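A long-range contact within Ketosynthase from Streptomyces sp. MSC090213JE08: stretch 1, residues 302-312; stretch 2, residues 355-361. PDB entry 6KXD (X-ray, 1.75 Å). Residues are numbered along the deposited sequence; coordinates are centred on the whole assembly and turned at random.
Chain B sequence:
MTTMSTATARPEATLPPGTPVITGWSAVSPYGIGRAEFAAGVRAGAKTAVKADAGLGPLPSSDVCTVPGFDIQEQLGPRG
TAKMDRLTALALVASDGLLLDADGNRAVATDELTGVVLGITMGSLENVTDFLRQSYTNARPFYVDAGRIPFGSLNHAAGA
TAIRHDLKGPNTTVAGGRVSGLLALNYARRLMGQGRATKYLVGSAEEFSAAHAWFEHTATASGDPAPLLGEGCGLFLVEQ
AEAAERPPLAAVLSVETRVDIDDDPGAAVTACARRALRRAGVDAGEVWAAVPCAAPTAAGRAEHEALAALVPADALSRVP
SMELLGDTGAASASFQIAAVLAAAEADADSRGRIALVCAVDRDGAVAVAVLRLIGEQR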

# COMPACT_ATOMS: atom_id res chain seq x y z
N ALA B 302 11.01 -24.26 4.51
CA ALA B 302 10.99 -24.13 5.92
C ALA B 302 9.52 -24.01 6.37
O ALA B 302 9.14 -24.56 7.39
CB ALA B 302 11.80 -22.94 6.35
N GLU B 303 8.72 -23.27 5.60
CA GLU B 303 7.32 -23.08 5.92
C GLU B 303 6.60 -24.43 5.90
O GLU B 303 5.84 -24.73 6.85
CB GLU B 303 6.68 -22.13 4.91
CG GLU B 303 5.18 -22.09 5.00
CD GLU B 303 4.58 -21.43 3.75
OE1 GLU B 303 5.19 -21.53 2.67
OE2 GLU B 303 3.57 -20.76 3.89
N HIS B 304 6.86 -25.21 4.85
CA HIS B 304 6.28 -26.50 4.70
C HIS B 304 6.70 -27.39 5.88
O HIS B 304 5.85 -28.06 6.45
CB HIS B 304 6.63 -27.16 3.36
CG HIS B 304 5.95 -28.48 3.24
ND1 HIS B 304 4.65 -28.59 2.76
CD2 HIS B 304 6.32 -29.72 3.61
CE1 HIS B 304 4.28 -29.85 2.79
NE2 HIS B 304 5.29 -30.56 3.32
N GLU B 305 7.99 -27.40 6.20
CA GLU B 305 8.47 -28.24 7.35
C GLU B 305 7.80 -27.80 8.65
O GLU B 305 7.41 -28.62 9.48
CB GLU B 305 10.00 -28.20 7.48
CG GLU B 305 10.72 -28.97 6.38
CD GLU B 305 10.17 -30.38 6.15
OE1 GLU B 305 9.36 -30.56 5.21
OE2 GLU B 305 10.54 -31.28 6.93
N ALA B 306 7.68 -26.50 8.86
CA ALA B 306 7.10 -25.93 10.08
C ALA B 306 5.63 -26.37 10.21
O ALA B 306 5.20 -26.75 11.28
CB ALA B 306 7.23 -24.43 10.09
N LEU B 307 4.85 -26.27 9.13
CA LEU B 307 3.45 -26.63 9.19
C LEU B 307 3.26 -28.15 9.29
O LEU B 307 2.34 -28.60 9.93
CB LEU B 307 2.73 -26.11 7.94
CG LEU B 307 2.45 -24.62 8.01
CD1 LEU B 307 1.94 -24.13 6.66
CD2 LEU B 307 1.45 -24.32 9.12
N ALA B 308 4.16 -28.89 8.66
CA ALA B 308 4.07 -30.33 8.62
C ALA B 308 4.23 -30.84 10.04
O ALA B 308 3.79 -31.92 10.35
CB ALA B 308 5.11 -30.91 7.70
N ALA B 309 4.89 -30.06 10.89
CA ALA B 309 5.05 -30.44 12.32
C ALA B 309 3.91 -29.91 13.21
O ALA B 309 3.60 -30.45 14.26
CB ALA B 309 6.35 -29.91 12.81
N LEU B 310 3.35 -28.78 12.82
CA LEU B 310 2.45 -28.02 13.62
C LEU B 310 1.02 -28.53 13.50
O LEU B 310 0.30 -28.49 14.49
CB LEU B 310 2.50 -26.56 13.22
CG LEU B 310 1.64 -25.66 14.08
CD1 LEU B 310 2.37 -25.33 15.36
CD2 LEU B 310 1.21 -24.41 13.37
N VAL B 311 0.58 -28.92 12.29
CA VAL B 311 -0.82 -29.28 12.10
C VAL B 311 -0.94 -30.78 11.83
O VAL B 311 0.04 -31.46 11.51
CB VAL B 311 -1.47 -28.43 10.98
CG1 VAL B 311 -1.39 -26.95 11.34
CG2 VAL B 311 -0.84 -28.72 9.65
N PRO B 312 -2.15 -31.37 11.98
CA PRO B 312 -2.33 -32.78 11.66
C PRO B 312 -1.88 -33.02 10.22
O PRO B 312 -2.20 -32.17 9.34
CB PRO B 312 -3.85 -32.98 11.77
CG PRO B 312 -4.28 -31.93 12.72
CD PRO B 312 -3.41 -30.74 12.38
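Stretch 2 (355-361) ALVCAVD

Residues 355-360 belong to an extended β-strand that begins earlier in the chain and lies along the helix to which residues 302-310 belong, which also begins earlier. The strand runs nearly antiparallel to the helix: the angle between their N-to-C directions is 153°, and the two axes approach to 9.5 Å. Glu 303, near the beginning of stretch 1, therefore faces the end of the strand, with its CA 7.4 Å from the CA of Val 360, whereas Val 311, the first residue to leave helical phi/psi, is paired with Leu 356, earlier on the strand, with the CA atoms of Val 311 and Leu 356 9.0 Å apart. The contact is modest, burying 276 Å² over both sides.

The alternation of an extended chain determines which strand side chains face the helix. Leu 356, Cys 358 and Val 360 direct their CA-to-CB bonds toward the helix, while those of Val 357 and Ala 359 point away. Glu 303, Leu 307 and Leu 310 on the helix point their CA-to-CB bonds toward the strand, at a spacing of four and then three residues, as does Val 311 just beyond it. The backbone bonds from Leu 307 N to Glu 303 O (2.9 Å) and from Val 311 N to Leu 307 O (3.0 Å) link three of these positions turn by turn.

Glu 303 has the largest covered area of any residue in the contact. With chi1 and chi2 both t, its side chain extends to the strand, where Glu 303 OE2 comes within 2.8 Å of Cys 358 O and 3.3 Å of Cys 358 SG. The approach to the carbonyl oxygen brings two acceptors together and is not a hydrogen bond; both carboxylate oxygens are hydrogen-bonded elsewhere in the structure. The same side chain also packs along the strand, with Glu 303 OE2 3.5 Å from Ala 359 CA and Glu 303 OE1 4.0 Å from Val 360 CG2.

Leu 356 anchors the apolar end of the contact. Leu 356 CD2 meets Leu 307 CD2 at 3.7 Å, and Leu 356 CD1 lies 4.4 Å from Val 311 CG1, so the two methyls reach different helix-side residues. Leu 307 in turn bridges two strand positions: while its CD2 packs on Leu 356, Leu 307 CD1 lies 3.7 Å from Cys 358 CB. Cys 358 thus stands between the polar and apolar parts of the contact, its CB against Leu 307 and its SG and carbonyl oxygen close to the carboxylate of Glu 303.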

# COMPACT_ATOMS: atom_id res chain seq x y z
N ALA B 355 -9.42 -24.00 9.07
CA ALA B 355 -8.41 -23.97 8.08
C ALA B 355 -7.37 -22.90 8.44
O ALA B 355 -7.64 -21.89 9.02
CB ALA B 355 -9.01 -23.70 6.72
N LEU B 356 -6.15 -23.19 8.05
CA LEU B 356 -5.01 -22.33 8.29
C LEU B 356 -4.34 -22.09 6.94
O LEU B 356 -4.06 -23.06 6.21
CB LEU B 356 -4.02 -23.03 9.22
CG LEU B 356 -2.85 -22.20 9.72
CD1 LEU B 356 -2.42 -22.66 11.09
CD2 LEU B 356 -1.67 -22.34 8.77
N VAL B 357 -4.06 -20.83 6.63
CA VAL B 357 -3.31 -20.48 5.42
C VAL B 357 -2.07 -19.71 5.88
O VAL B 357 -2.13 -18.96 6.80
CB VAL B 357 -4.14 -19.70 4.40
CG1 VAL B 357 -5.38 -20.46 4.03
CG2 VAL B 357 -4.48 -18.30 4.85
N CYS B 358 -0.93 -19.99 5.27
CA CYS B 358 0.29 -19.43 5.71
C CYS B 358 1.03 -18.96 4.45
O CYS B 358 0.99 -19.66 3.41
CB CYS B 358 1.13 -20.50 6.43
SG CYS B 358 2.70 -19.79 6.96
N ALA B 359 1.71 -17.83 4.54
CA ALA B 359 2.57 -17.41 3.45
C ALA B 359 3.82 -16.75 4.01
O ALA B 359 3.80 -16.21 5.10
CB ALA B 359 1.87 -16.46 2.52
N VAL B 360 4.88 -16.85 3.20
CA VAL B 360 6.18 -16.22 3.43
C VAL B 360 6.59 -15.50 2.16
O VAL B 360 6.32 -15.91 1.08
CB VAL B 360 7.24 -17.26 3.85
CG1 VAL B 360 6.78 -17.92 5.12
CG2 VAL B 360 7.50 -18.31 2.77
N ASP B 361 7.24 -14.37 2.36
CA ASP B 361 7.59 -13.54 1.29
C ASP B 361 9.10 -13.31 1.37
O ASP B 361 9.70 -13.33 2.46
CB ASP B 361 6.76 -12.27 1.34
CG ASP B 361 7.02 -11.38 0.14
OD1 ASP B 361 6.64 -11.80 -0.97
OD2 ASP B 361 7.63 -10.30 0.33